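Local coordinates for protein 4-alpha-glucanotransferase (Corynebacterium glutamicum, PDB 5B68) that belongs to the amylomaltase (MalQ) family of enzymes, pairing an N-terminal beta-sandwich domain with a larger domain of the TIM-barrel clan, at residues R71-S76 and A436-Y440; P237-R241 and G394-A398; D364-A368 and L451-G455; G464-V470 and T481-H487; Y568-I574 and D594-Q598. All coordinates share one frame. Where two conformers were deposited one is given. Residues are numbered along the deposited sequence.

Contact 1 of 5, residues R71-S76 and A436-Y440; sequences RPLPPS and AEEGY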
# COMPACT_ATOMS: atom_id res chain seq x y z
N ARG A 71 -26.67 20.10 -5.48
CA ARG A 71 -25.21 20.20 -5.60
C ARG A 71 -24.85 21.16 -6.72
O ARG A 71 -25.14 20.86 -7.88
CB ARG A 71 -24.61 18.83 -5.98
CG ARG A 71 -24.45 17.81 -4.84
CD ARG A 71 -23.56 16.65 -5.30
NE ARG A 71 -23.46 15.61 -4.27
CZ ARG A 71 -22.67 15.68 -3.21
NH1 ARG A 71 -22.67 14.66 -2.32
NH2 ARG A 71 -21.91 16.73 -3.01
N PRO A 72 -24.24 22.27 -6.40
CA PRO A 72 -24.01 23.21 -7.46
C PRO A 72 -23.04 22.67 -8.51
O PRO A 72 -23.31 22.79 -9.73
CB PRO A 72 -23.47 24.44 -6.73
CG PRO A 72 -24.04 24.34 -5.35
CD PRO A 72 -23.98 22.87 -5.06
N LEU A 73 -21.94 22.05 -8.05
CA LEU A 73 -21.05 21.27 -8.87
C LEU A 73 -21.02 19.85 -8.32
O LEU A 73 -21.39 19.63 -7.16
CB LEU A 73 -19.64 21.82 -8.84
CG LEU A 73 -19.44 23.12 -9.68
CD1 LEU A 73 -18.19 23.80 -9.33
CD2 LEU A 73 -19.49 22.79 -11.18
N PRO A 74 -20.46 18.93 -9.10
CA PRO A 74 -20.29 17.59 -8.55
C PRO A 74 -19.28 17.64 -7.40
O PRO A 74 -18.52 18.63 -7.23
CB PRO A 74 -19.78 16.76 -9.73
CG PRO A 74 -20.21 17.55 -10.92
CD PRO A 74 -20.15 18.98 -10.54
N PRO A 75 -19.26 16.57 -6.58
CA PRO A 75 -18.23 16.53 -5.51
C PRO A 75 -16.84 16.77 -6.06
O PRO A 75 -16.09 17.55 -5.49
CB PRO A 75 -18.33 15.07 -5.00
CG PRO A 75 -19.70 14.64 -5.37
CD PRO A 75 -20.11 15.34 -6.63
N SER A 76 -16.53 16.10 -7.19
CA SER A 76 -15.37 16.38 -8.05
C SER A 76 -15.64 15.72 -9.42
O SER A 76 -16.59 14.96 -9.54
CB SER A 76 -14.07 15.92 -7.44
OG SER A 76 -14.16 14.56 -7.01
N ALA A 436 -14.52 12.06 -2.27
CA ALA A 436 -14.73 12.69 -3.58
C ALA A 436 -15.07 14.20 -3.40
O ALA A 436 -14.66 15.06 -4.27
CB ALA A 436 -15.80 11.94 -4.33
N GLU A 437 -15.79 14.54 -2.35
CA GLU A 437 -16.11 15.92 -2.02
C GLU A 437 -14.88 16.72 -1.70
O GLU A 437 -14.84 17.92 -1.89
CB GLU A 437 -17.11 16.02 -0.88
CG GLU A 437 -18.48 15.52 -1.28
CD GLU A 437 -19.48 15.57 -0.15
OE1 GLU A 437 -19.08 15.50 1.01
OE2 GLU A 437 -20.67 15.67 -0.43
N GLU A 438 -13.87 16.04 -1.18
CA GLU A 438 -12.61 16.66 -0.87
C GLU A 438 -11.65 16.59 -2.05
O GLU A 438 -10.50 16.83 -1.91
CB GLU A 438 -11.96 16.04 0.36
CG GLU A 438 -12.68 16.37 1.63
CD GLU A 438 -12.65 17.84 1.97
OE1 GLU A 438 -11.60 18.48 1.84
OE2 GLU A 438 -13.68 18.35 2.38
N GLY A 439 -12.16 16.20 -3.20
CA GLY A 439 -11.37 16.25 -4.41
C GLY A 439 -10.27 15.22 -4.47
O GLY A 439 -9.33 15.35 -5.19
N TYR A 440 -10.42 14.19 -3.67
CA TYR A 440 -9.48 13.08 -3.55
C TYR A 440 -8.08 13.56 -3.07
O TYR A 440 -7.06 12.89 -3.30
CB TYR A 440 -9.39 12.28 -4.85
CG TYR A 440 -10.64 11.51 -5.14
CD1 TYR A 440 -10.80 10.19 -4.63
CD2 TYR A 440 -11.66 12.03 -5.94
CE1 TYR A 440 -11.97 9.49 -4.83
CE2 TYR A 440 -12.81 11.31 -6.19
CZ TYR A 440 -13.00 10.03 -5.58
OH TYR A 440 -14.07 9.24 -5.79
O HOH W 1 -16.68 19.32 -3.31
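Glu437, Pro75 and Ser76 bury the most surface here, where the loop entering strand 76-80 meets the end of helix 434-437. The CA-to-CB bond of Glu437 points away from the loop, but its long side chain swings back so that OE2 receives hydrogen bonds from Arg71 NH1 at 2.9 Å and Arg71 NH2 at 3.1 Å, making a salt bridge. The guanidinium is shared, because Arg71 NE pairs with Glu68. Pro75 lies against the helix end through its CB, 3.8 Å from Glu437 CG and 4.1 Å from Ala436 CB, an approach that the small alanine permits. The helix ends in a Schellman motif whose C-prime residue is Gly439; its positive phi suits glycine, and Gly439 N bonds back to Ala436 O at 2.9 Å. That same carbonyl also accepts the hydroxyl of Ser76, with OG 2.8 Å from Ala436 O, so a short polar side chain serves a helix end better than an apolar one would. Ser76 CB rests 4.1 Å from Gly439 CA, while Ser76 OG lies at the edge of the Tyr440 ring, 3.6 Å from CE2. The Tyr440 side chain also packs on Ala489, Leu490 and Ile493 of helix 487-500. Water 1 sits beside the joint, 2.9 Å from Pro75 O and 2.7 Å from Glu437 O.

Contact 2 of 5, residues P237-R241 and G394-A398; sequences PTTRR and GGADA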
# COMPACT_ATOMS: atom_id res chain seq x y z
N PRO A 237 0.02 0.80 9.80
CA PRO A 237 0.71 2.05 10.17
C PRO A 237 -0.30 3.06 10.69
O PRO A 237 -1.51 2.79 10.66
CB PRO A 237 1.27 2.52 8.85
CG PRO A 237 0.20 2.10 7.87
CD PRO A 237 -0.16 0.72 8.32
N THR A 238 0.20 4.17 11.15
CA THR A 238 -0.66 5.27 11.72
C THR A 238 -1.09 6.23 10.62
O THR A 238 -2.10 6.95 10.76
CB THR A 238 0.06 5.99 12.90
OG1 THR A 238 -0.92 6.50 13.85
CG2 THR A 238 0.93 7.07 12.45
N THR A 239 -0.41 6.20 9.49
CA THR A 239 -0.71 7.08 8.35
C THR A 239 -0.21 6.27 7.16
O THR A 239 0.64 5.37 7.33
CB THR A 239 0.04 8.43 8.47
OG1 THR A 239 -0.16 9.27 7.32
CG2 THR A 239 1.61 8.29 8.71
N ARG A 240 -0.71 6.56 5.97
CA ARG A 240 -0.11 6.04 4.76
C ARG A 240 0.68 7.13 3.99
O ARG A 240 1.21 6.91 2.87
CB ARG A 240 -1.17 5.41 3.86
CG ARG A 240 -1.72 4.17 4.52
CD ARG A 240 -2.55 3.38 3.60
NE ARG A 240 -3.73 4.10 3.09
CZ ARG A 240 -4.32 3.80 1.93
NH1 ARG A 240 -5.43 4.48 1.57
NH2 ARG A 240 -3.82 2.83 1.13
N ARG A 241 0.79 8.30 4.56
CA ARG A 241 1.49 9.37 3.88
C ARG A 241 2.91 9.53 4.41
O ARG A 241 3.84 9.51 3.67
CB ARG A 241 0.76 10.67 4.09
CG ARG A 241 1.39 11.86 3.39
CD ARG A 241 0.58 13.13 3.37
NE ARG A 241 1.41 14.22 2.96
CZ ARG A 241 1.03 15.50 2.95
NH1 ARG A 241 1.94 16.42 2.67
NH2 ARG A 241 -0.24 15.87 3.25
N GLY A 394 -7.03 4.01 15.68
CA GLY A 394 -6.86 5.08 16.68
C GLY A 394 -5.71 6.01 16.39
O GLY A 394 -5.26 6.68 17.29
N GLY A 395 -5.21 6.06 15.15
CA GLY A 395 -3.97 6.73 14.87
C GLY A 395 -4.06 8.11 14.24
O GLY A 395 -5.11 8.73 14.26
N ALA A 396 -2.98 8.55 13.65
CA ALA A 396 -2.86 9.92 13.16
C ALA A 396 -3.87 10.21 12.03
O ALA A 396 -4.61 11.23 12.10
CB ALA A 396 -1.43 10.20 12.70
N ASP A 397 -3.87 9.37 10.97
CA ASP A 397 -4.78 9.60 9.85
C ASP A 397 -6.24 9.44 10.33
O ASP A 397 -7.13 10.12 9.84
CB ASP A 397 -4.50 8.69 8.65
CG ASP A 397 -3.34 9.13 7.78
OD1 ASP A 397 -2.60 10.06 8.03
OD2 ASP A 397 -3.10 8.44 6.74
N ALA A 398 -6.52 8.52 11.25
CA ALA A 398 -7.88 8.27 11.75
C ALA A 398 -8.41 9.55 12.34
O ALA A 398 -9.56 9.86 12.16
CB ALA A 398 -7.90 7.14 12.81
O HOH W 2 -4.72 6.29 11.88
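Asp397 sets its carboxylate against the Thr239 side chain and the Arg240 backbone and fastens it at two points: OD1 accepts the hydroxyl of Thr239, with OG1 2.7 Å from Asp397 OD1, and Arg240 N donates to Asp397 OD2 at 3.1 Å. Thr239 OG1 also accepts from Arg241 N at 3.1 Å, closing an ST turn, so this hydroxyl both gives and takes. Thr238 serves the first turn of helix 396-400. Ala396 N donates to Thr238 OG1 at 2.9 Å and Asp397 N to Thr238 O at 3.0 Å, while water 2 links Ala398 N to Thr238 O, 2.9 Å from each. Gly395, at the N-cap position, suits this approach: a CB there would fall only 2.3 Å from Thr238 OG1. Phe327 and Trp330 of helix 307-338 pack on Ala396 and the threonines, whereas Arg240 directs its guanidinium to Ala388 O and a glycerol, and Arg241 pairs with Glu320. Because the first amides of a helix have no partners within it, the loop supplies acceptors to the helix start and the helix returns a carboxylate to the loop, so loop 237-241 and the start of helix 396-400 are joined by hydrogen bonds running in both directions.

Contact 3 of 5, residues D364-A368 and L451-G455; sequences DEQLA and LRHSG. With SO4 (sulfate ion), chain F.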
# COMPACT_ATOMS: atom_id res chain seq x y z
N ASP A 364 12.70 12.20 4.36
CA ASP A 364 12.69 12.60 2.95
C ASP A 364 14.08 12.60 2.34
O ASP A 364 14.31 12.06 1.23
CB ASP A 364 12.03 13.99 2.77
CG ASP A 364 12.00 14.46 1.31
OD1 ASP A 364 11.04 14.11 0.62
OD2 ASP A 364 12.92 15.09 0.82
N GLU A 365 15.03 13.25 2.99
CA GLU A 365 16.34 13.33 2.39
C GLU A 365 17.10 11.98 2.42
O GLU A 365 17.89 11.74 1.51
CB GLU A 365 17.18 14.48 2.98
CG GLU A 365 17.68 14.27 4.38
CD GLU A 365 18.52 15.48 4.92
OE1 GLU A 365 18.91 15.49 6.12
OE2 GLU A 365 18.75 16.43 4.13
N GLN A 366 16.90 11.14 3.44
CA GLN A 366 17.61 9.86 3.48
C GLN A 366 17.05 8.91 2.43
O GLN A 366 17.81 8.16 1.81
CB GLN A 366 17.57 9.22 4.87
CG GLN A 366 18.49 10.06 5.80
CD GLN A 366 18.98 9.38 7.05
OE1 GLN A 366 18.76 8.19 7.31
NE2 GLN A 366 19.58 10.20 7.92
N LEU A 367 15.73 8.98 2.24
CA LEU A 367 15.09 8.18 1.16
C LEU A 367 15.47 8.65 -0.21
O LEU A 367 15.69 7.85 -1.11
CB LEU A 367 13.58 8.24 1.29
CG LEU A 367 12.93 7.34 2.29
CD1 LEU A 367 11.45 7.65 2.38
CD2 LEU A 367 13.11 5.88 1.80
N ALA A 368 15.55 9.98 -0.40
CA ALA A 368 16.07 10.49 -1.67
C ALA A 368 17.49 10.00 -1.94
O ALA A 368 17.80 9.64 -3.05
CB ALA A 368 16.08 12.00 -1.66
N LEU A 451 5.46 7.84 -3.82
CA LEU A 451 6.17 7.80 -5.09
C LEU A 451 7.33 8.78 -5.24
O LEU A 451 8.03 8.73 -6.22
CB LEU A 451 5.19 8.02 -6.23
CG LEU A 451 4.30 6.82 -6.52
CD1 LEU A 451 2.96 7.24 -7.06
CD2 LEU A 451 5.00 5.86 -7.46
N ARG A 452 7.52 9.67 -4.28
CA ARG A 452 8.46 10.76 -4.49
C ARG A 452 9.88 10.30 -4.75
O ARG A 452 10.57 10.84 -5.57
CB ARG A 452 8.45 11.74 -3.32
CG ARG A 452 9.08 13.06 -3.67
CD ARG A 452 8.90 14.06 -2.56
NE ARG A 452 7.58 14.65 -2.57
CZ ARG A 452 7.15 15.54 -3.46
NH1 ARG A 452 5.93 16.02 -3.35
NH2 ARG A 452 7.92 15.95 -4.44
N HIS A 453 10.30 9.29 -4.01
CA HIS A 453 11.66 8.79 -4.10
C HIS A 453 11.67 7.33 -4.47
O HIS A 453 12.47 6.58 -4.00
CB HIS A 453 12.39 9.03 -2.80
CG HIS A 453 12.36 10.46 -2.38
ND1 HIS A 453 12.89 11.46 -3.15
CD2 HIS A 453 11.85 11.05 -1.28
CE1 HIS A 453 12.72 12.61 -2.54
NE2 HIS A 453 12.09 12.39 -1.40
N SER A 454 10.72 6.94 -5.30
CA SER A 454 10.66 5.57 -5.74
C SER A 454 10.43 5.52 -7.23
O SER A 454 9.98 6.47 -7.83
CB SER A 454 9.59 4.82 -4.98
OG SER A 454 8.33 5.29 -5.33
N GLY A 455 10.80 4.41 -7.83
CA GLY A 455 10.54 4.20 -9.25
C GLY A 455 9.28 3.35 -9.53
O GLY A 455 8.93 3.04 -10.68
S SO4 F . 5.50 18.76 -5.72
O1 SO4 F . 5.47 20.21 -5.38
O2 SO4 F . 5.12 18.55 -7.13
O3 SO4 F . 4.54 18.07 -4.79
O4 SO4 F . 6.89 18.32 -5.64
O HOH W 3 13.58 5.74 -1.73
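In the TIM-barrel domain, helix 349-376, which leads into strand 382-387, meets the residues that end and follow helix 441-452, just before the adjacent parallel strand 456-459. The centrepiece is a His-carboxylate hydrogen bond, in which His453 NE2 donates to Asp364 OD1 at 2.9 Å along a nearly straight line. A histidine suits the place because its ring offers a donor at one edge and a flat pi face that can receive a CH group. The carboxylate has a second partner, since Asp364 OD1 also forms a salt bridge with Arg319 of helix 307-338.

Packing uses the rest of the ring. Ala368 CB sits over one face in a CH-pi contact, 3.8 Å from the centroid of the His453 ring, a close approach that suits the small alanine side chain. Leu367 CB lies 4.2 Å from His453 CD2, and the Leu367 side chain also touches Phe198 and Leu201 of helix 198-209. Arg452 passes Asp364, its CD 3.8 Å from Asp364 OD1.

A water contributes a further bridge, water 3 donating to Leu367 O at 3.0 Å and to His453 O at 2.7 Å.

The remaining interaction is ionic. The Arg452 guanidinium holds a sulfate ion that probably came from the crystallisation liquor: Arg452 NH1 donates to sulfate O3 at 2.9 Å, and Arg452 NH2 to sulfate O4 at 2.8 Å.

Contact 4 of 5, residues G464-V470 and T481-H487; sequences GLFRLFV and TYIRFDH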
# COMPACT_ATOMS: atom_id res chain seq x y z
N GLY A 464 -9.41 -2.93 -3.59
CA GLY A 464 -9.83 -1.78 -2.79
C GLY A 464 -9.92 -0.48 -3.53
O GLY A 464 -10.47 0.50 -2.98
N LEU A 465 -9.40 -0.41 -4.74
CA LEU A 465 -9.62 0.76 -5.59
C LEU A 465 -11.05 0.70 -6.16
O LEU A 465 -11.53 1.71 -6.73
CB LEU A 465 -8.60 0.81 -6.69
CG LEU A 465 -7.10 0.88 -6.26
CD1 LEU A 465 -6.25 0.76 -7.52
CD2 LEU A 465 -6.75 2.15 -5.59
N PHE A 466 -11.69 -0.49 -6.11
CA PHE A 466 -13.01 -0.73 -6.64
C PHE A 466 -14.06 -0.83 -5.54
O PHE A 466 -15.15 -0.29 -5.68
CB PHE A 466 -13.01 -1.99 -7.53
CG PHE A 466 -12.05 -1.89 -8.71
CD1 PHE A 466 -10.70 -2.11 -8.54
CD2 PHE A 466 -12.52 -1.53 -9.96
CE1 PHE A 466 -9.84 -2.03 -9.60
CE2 PHE A 466 -11.67 -1.42 -11.01
CZ PHE A 466 -10.29 -1.64 -10.84
N ARG A 467 -13.78 -1.64 -4.54
CA ARG A 467 -14.70 -1.90 -3.48
C ARG A 467 -13.93 -2.42 -2.27
O ARG A 467 -12.81 -2.97 -2.42
CB ARG A 467 -15.75 -2.94 -3.98
CG ARG A 467 -15.13 -4.31 -4.21
CD ARG A 467 -16.09 -5.24 -4.92
NE ARG A 467 -16.27 -4.92 -6.33
CZ ARG A 467 -16.10 -5.79 -7.32
NH1 ARG A 467 -16.27 -5.40 -8.55
NH2 ARG A 467 -15.71 -7.04 -7.09
N LEU A 468 -14.49 -2.31 -1.08
CA LEU A 468 -13.89 -2.91 0.10
C LEU A 468 -14.93 -3.72 0.77
O LEU A 468 -16.07 -3.28 0.87
CB LEU A 468 -13.40 -1.85 1.09
CG LEU A 468 -12.09 -1.15 0.64
CD1 LEU A 468 -11.82 0.04 1.55
CD2 LEU A 468 -10.90 -2.07 0.56
N PHE A 469 -14.54 -4.84 1.32
CA PHE A 469 -15.37 -5.57 2.28
C PHE A 469 -15.22 -4.98 3.63
O PHE A 469 -14.12 -4.89 4.12
CB PHE A 469 -14.97 -7.03 2.30
CG PHE A 469 -15.93 -7.89 3.04
CD1 PHE A 469 -17.14 -8.27 2.46
CD2 PHE A 469 -15.66 -8.28 4.33
CE1 PHE A 469 -18.06 -9.03 3.18
CE2 PHE A 469 -16.58 -9.04 5.05
CZ PHE A 469 -17.76 -9.42 4.49
N VAL A 470 -16.33 -4.55 4.21
CA VAL A 470 -16.36 -3.88 5.51
C VAL A 470 -17.41 -4.52 6.40
O VAL A 470 -18.47 -4.97 5.92
CB VAL A 470 -16.69 -2.35 5.37
CG1 VAL A 470 -15.57 -1.65 4.62
CG2 VAL A 470 -17.99 -2.09 4.65
N THR A 481 -20.28 -6.56 4.39
CA THR A 481 -20.69 -6.43 3.02
C THR A 481 -19.69 -5.54 2.27
O THR A 481 -18.74 -5.07 2.88
CB THR A 481 -22.11 -5.88 2.91
OG1 THR A 481 -22.52 -6.03 1.57
CG2 THR A 481 -22.26 -4.45 3.36
N TYR A 482 -19.91 -5.35 0.98
CA TYR A 482 -19.06 -4.55 0.14
C TYR A 482 -19.58 -3.13 0.04
O TYR A 482 -20.76 -2.92 -0.05
CB TYR A 482 -18.97 -5.15 -1.26
CG TYR A 482 -18.04 -6.31 -1.32
CD1 TYR A 482 -16.68 -6.11 -1.34
CD2 TYR A 482 -18.51 -7.61 -1.28
CE1 TYR A 482 -15.81 -7.15 -1.35
CE2 TYR A 482 -17.64 -8.67 -1.29
CZ TYR A 482 -16.29 -8.43 -1.33
OH TYR A 482 -15.40 -9.46 -1.35
N ILE A 483 -18.68 -2.18 0.09
CA ILE A 483 -18.99 -0.79 -0.31
C ILE A 483 -18.19 -0.48 -1.54
O ILE A 483 -17.01 -0.80 -1.62
CB ILE A 483 -18.73 0.25 0.79
CG1 ILE A 483 -17.31 0.19 1.31
CG2 ILE A 483 -19.70 0.05 1.93
CD1 ILE A 483 -17.06 1.32 2.34
N ARG A 484 -18.86 0.12 -2.50
CA ARG A 484 -18.29 0.50 -3.81
C ARG A 484 -17.59 1.86 -3.79
O ARG A 484 -18.08 2.79 -3.14
CB ARG A 484 -19.47 0.50 -4.82
CG ARG A 484 -19.21 1.03 -6.22
CD ARG A 484 -20.17 0.53 -7.30
NE ARG A 484 -21.62 0.57 -7.05
CZ ARG A 484 -22.33 1.67 -6.89
NH1 ARG A 484 -21.73 2.84 -6.88
NH2 ARG A 484 -23.64 1.59 -6.73
N PHE A 485 -16.47 2.00 -4.53
CA PHE A 485 -15.79 3.27 -4.71
C PHE A 485 -15.82 3.60 -6.16
O PHE A 485 -16.09 2.75 -7.02
CB PHE A 485 -14.33 3.21 -4.19
CG PHE A 485 -14.28 3.09 -2.70
CD1 PHE A 485 -14.29 4.23 -1.92
CD2 PHE A 485 -14.23 1.86 -2.06
CE1 PHE A 485 -14.30 4.12 -0.54
CE2 PHE A 485 -14.26 1.78 -0.65
CZ PHE A 485 -14.30 2.93 0.09
N ASP A 486 -15.55 4.88 -6.45
CA ASP A 486 -15.42 5.29 -7.82
C ASP A 486 -14.04 4.88 -8.34
O ASP A 486 -13.05 5.64 -8.17
CB ASP A 486 -15.68 6.78 -7.97
CG ASP A 486 -15.57 7.26 -9.40
OD1 ASP A 486 -15.23 6.52 -10.39
OD2 ASP A 486 -15.95 8.43 -9.56
N HIS A 487 -13.99 3.71 -9.01
CA HIS A 487 -12.69 3.20 -9.48
C HIS A 487 -12.04 4.12 -10.53
O HIS A 487 -10.79 4.20 -10.64
CB HIS A 487 -12.79 1.75 -10.00
CG HIS A 487 -13.80 1.63 -11.08
ND1 HIS A 487 -13.49 1.83 -12.40
CD2 HIS A 487 -15.14 1.51 -11.02
CE1 HIS A 487 -14.58 1.80 -13.12
NE2 HIS A 487 -15.60 1.61 -12.31
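Strands 467-470 and 481-484 form a beta hairpin, their axes 4.6 Å apart at closest approach and twisted to 148°. Leu468-Ile483 and Val470-Thr481 are its hydrogen-bonded pairs, as with Ile483 N to Leu468 O at 2.9 Å and Val470 N to Thr481 O at 2.8 Å; Arg467-Arg484 and Phe469-Tyr482 are non-hydrogen-bonded. On the face carrying the latter pairs, the Tyr482 ring leans into the gap between Arg467 and Phe469 on the partner strand: its CD1 lies 3.7 Å from Arg467 CG and its CE1 3.7 Å from Phe469 CB. The Phe469 ring turns its edge to the Tyr482 face, a T-shaped pair with centroids 5.2 Å apart. On the other face Val470 CG2 lies 3.9 Å from Ile483 CG2, and Ile38 of helix 32-41 packs on both of these beta-branched residues.

Past the hairpin, Phe485 fills the hollow beside Leu468, its CE2 3.7 Å from Leu468 CD1. Gly464 fits the crowding nearby, since a CB there would come within 3.0 Å of Leu468 CD2. Phe466, wedged against Val517 and Leu521 of helix 515-523, lies near parallel to the His487 ring but slid aside, centroids 5.3 Å apart. Phe485 N donates to Phe466 O at 2.9 Å, whereas the buried Leu465 O lacks a conventional partner and receives a CA-H...O contact from His487 CA at 3.3 Å.

Contact 5 of 5, residues Y568-I574 and D594-Q598; sequences YLEGEHI and DLQWQ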
# COMPACT_ATOMS: atom_id res chain seq x y z
N TYR A 568 10.07 -23.72 2.15
CA TYR A 568 8.92 -24.18 1.43
C TYR A 568 9.21 -25.55 0.76
O TYR A 568 8.41 -26.44 0.84
CB TYR A 568 8.52 -23.18 0.36
CG TYR A 568 7.16 -23.37 -0.16
CD1 TYR A 568 6.86 -24.40 -1.04
CD2 TYR A 568 6.10 -22.55 0.25
CE1 TYR A 568 5.60 -24.59 -1.53
CE2 TYR A 568 4.82 -22.74 -0.26
CZ TYR A 568 4.57 -23.77 -1.13
OH TYR A 568 3.31 -23.99 -1.66
N LEU A 569 10.35 -25.69 0.10
CA LEU A 569 10.77 -27.00 -0.46
C LEU A 569 10.76 -28.13 0.57
O LEU A 569 10.49 -29.28 0.19
CB LEU A 569 12.18 -26.88 -1.10
CG LEU A 569 12.20 -26.15 -2.45
CD1 LEU A 569 13.60 -25.66 -2.88
CD2 LEU A 569 11.57 -26.96 -3.57
N GLU A 570 11.06 -27.82 1.84
CA GLU A 570 11.19 -28.82 2.88
C GLU A 570 9.92 -28.97 3.74
O GLU A 570 9.97 -29.55 4.83
CB GLU A 570 12.50 -28.57 3.69
CG GLU A 570 13.75 -29.07 2.93
CD GLU A 570 15.02 -28.24 3.15
OE1 GLU A 570 15.49 -28.22 4.32
OE2 GLU A 570 15.56 -27.62 2.16
N GLY A 571 8.79 -28.47 3.24
CA GLY A 571 7.52 -28.47 3.94
C GLY A 571 7.29 -27.48 5.08
O GLY A 571 6.33 -27.63 5.80
N GLU A 572 8.10 -26.43 5.23
CA GLU A 572 7.97 -25.50 6.39
C GLU A 572 6.63 -24.74 6.49
O GLU A 572 6.20 -24.40 7.60
CB GLU A 572 9.16 -24.52 6.44
CG GLU A 572 9.12 -23.39 7.50
CD GLU A 572 9.40 -23.86 8.93
OE1 GLU A 572 9.14 -25.06 9.27
OE2 GLU A 572 9.87 -23.02 9.75
N HIS A 573 6.02 -24.37 5.38
CA HIS A 573 4.64 -23.88 5.43
C HIS A 573 3.72 -24.76 6.29
O HIS A 573 2.95 -24.24 7.12
CB HIS A 573 4.02 -23.55 4.05
CG HIS A 573 4.15 -24.63 3.02
ND1 HIS A 573 5.32 -25.33 2.77
CD2 HIS A 573 3.25 -25.06 2.10
CE1 HIS A 573 5.11 -26.18 1.78
NE2 HIS A 573 3.88 -26.03 1.35
N ILE A 574 3.85 -26.08 6.15
CA ILE A 574 3.01 -26.96 6.92
C ILE A 574 3.56 -27.18 8.33
O ILE A 574 2.80 -27.06 9.30
CB ILE A 574 2.79 -28.27 6.15
CG1 ILE A 574 1.89 -27.97 4.94
CG2 ILE A 574 2.16 -29.33 7.04
CD1 ILE A 574 2.29 -28.76 3.72
N ASP A 594 1.21 -31.22 -0.73
CA ASP A 594 2.34 -30.33 -1.00
C ASP A 594 3.42 -30.99 -1.89
O ASP A 594 3.69 -30.50 -2.98
CB ASP A 594 2.90 -29.83 0.33
CG ASP A 594 4.22 -29.11 0.17
OD1 ASP A 594 4.22 -27.99 -0.44
OD2 ASP A 594 5.25 -29.67 0.66
N LEU A 595 3.93 -32.17 -1.49
CA LEU A 595 4.89 -32.89 -2.36
C LEU A 595 4.39 -33.09 -3.77
O LEU A 595 5.12 -32.86 -4.77
CB LEU A 595 5.22 -34.28 -1.79
CG LEU A 595 6.42 -34.99 -2.45
CD1 LEU A 595 7.69 -34.20 -2.12
CD2 LEU A 595 6.55 -36.42 -1.94
N GLN A 596 3.11 -33.48 -3.91
CA GLN A 596 2.55 -33.70 -5.22
C GLN A 596 2.47 -32.44 -6.09
O GLN A 596 2.75 -32.45 -7.29
CB GLN A 596 1.13 -34.33 -5.10
CG GLN A 596 0.29 -34.52 -6.37
CD GLN A 596 0.87 -35.44 -7.42
OE1 GLN A 596 0.67 -35.26 -8.63
NE2 GLN A 596 1.54 -36.45 -6.98
N TRP A 597 2.01 -31.36 -5.48
CA TRP A 597 1.93 -30.06 -6.17
C TRP A 597 3.35 -29.59 -6.58
O TRP A 597 3.55 -29.19 -7.74
CB TRP A 597 1.29 -29.05 -5.20
CG TRP A 597 1.17 -27.61 -5.72
CD1 TRP A 597 1.66 -26.49 -5.13
CD2 TRP A 597 0.50 -27.20 -6.90
NE1 TRP A 597 1.35 -25.40 -5.89
CE2 TRP A 597 0.65 -25.80 -6.98
CE3 TRP A 597 -0.21 -27.88 -7.90
CZ2 TRP A 597 0.12 -25.06 -8.02
CZ3 TRP A 597 -0.77 -27.14 -8.94
CH2 TRP A 597 -0.60 -25.70 -8.96
N GLN A 598 4.28 -29.63 -5.64
CA GLN A 598 5.73 -29.34 -5.91
C GLN A 598 6.25 -30.17 -7.10
O GLN A 598 6.87 -29.64 -8.04
CB GLN A 598 6.58 -29.53 -4.69
CG GLN A 598 6.35 -28.45 -3.63
CD GLN A 598 7.41 -28.35 -2.58
OE1 GLN A 598 8.60 -28.61 -2.79
NE2 GLN A 598 6.99 -27.95 -1.39
O HOH W 4 2.34 -26.73 -1.89
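A single carboxylate oxygen, Asp594 OD1, collects three donors: Gln598 NE2 one helical turn on at 2.9 Å, His573 NE2 at 2.7 Å in a weak, bent bond, and water 4 at 2.7 Å. The water also lies 2.9 Å from Tyr568 OH. Asp594 OD2 is engaged by Arg621, so the buried charge is balanced. Gln598 suits the junction because its amide can give two hydrogens: NE2 also donates to Tyr568 O at 3.0 Å, while OE1 bonds to Arg624. Gly571, with positive phi, is the C-prime residue of a Schellman motif ending helix 565-569; Gly571 N bonds to Tyr568 O at 3.2 Å, so that carbonyl accepts twice. Apolar contact adds Ile574 CD1 at 3.6 Å from Asp594 CB. Helix 587-607 thus packs against the turn between helices 565-569 and 572-579, with Leu569 also touching Leu627 and Leu630 of helix 627-639 and Tyr568 stacking on Trp533.

Contact 1 joins the N-terminal beta-sandwich region to the TIM-barrel domain, to which both segments of every other contact belong. In sequence, contact 2 falls within the span of contact 1, contact 3 interlocks with both, and contacts 4 and 5 follow in series. Helix 441-452 connects the first three: Tyr440 of contact 1 is its N-cap, Arg240 and Arg241 of contact 2 touch it, and contact 3 uses its end. Contacts 1 and 4 meet directly, Tyr440 OH lying 3.7 Å from Asp486 CB. The centre of contact 2 is about 20 Å from those of contacts 3 and 4; the centre of contact 5 is about 52 Å from that of contact 1, so contact 5 lies in a distant part of the fold, while contacts 1 to 4 cluster nearer one another.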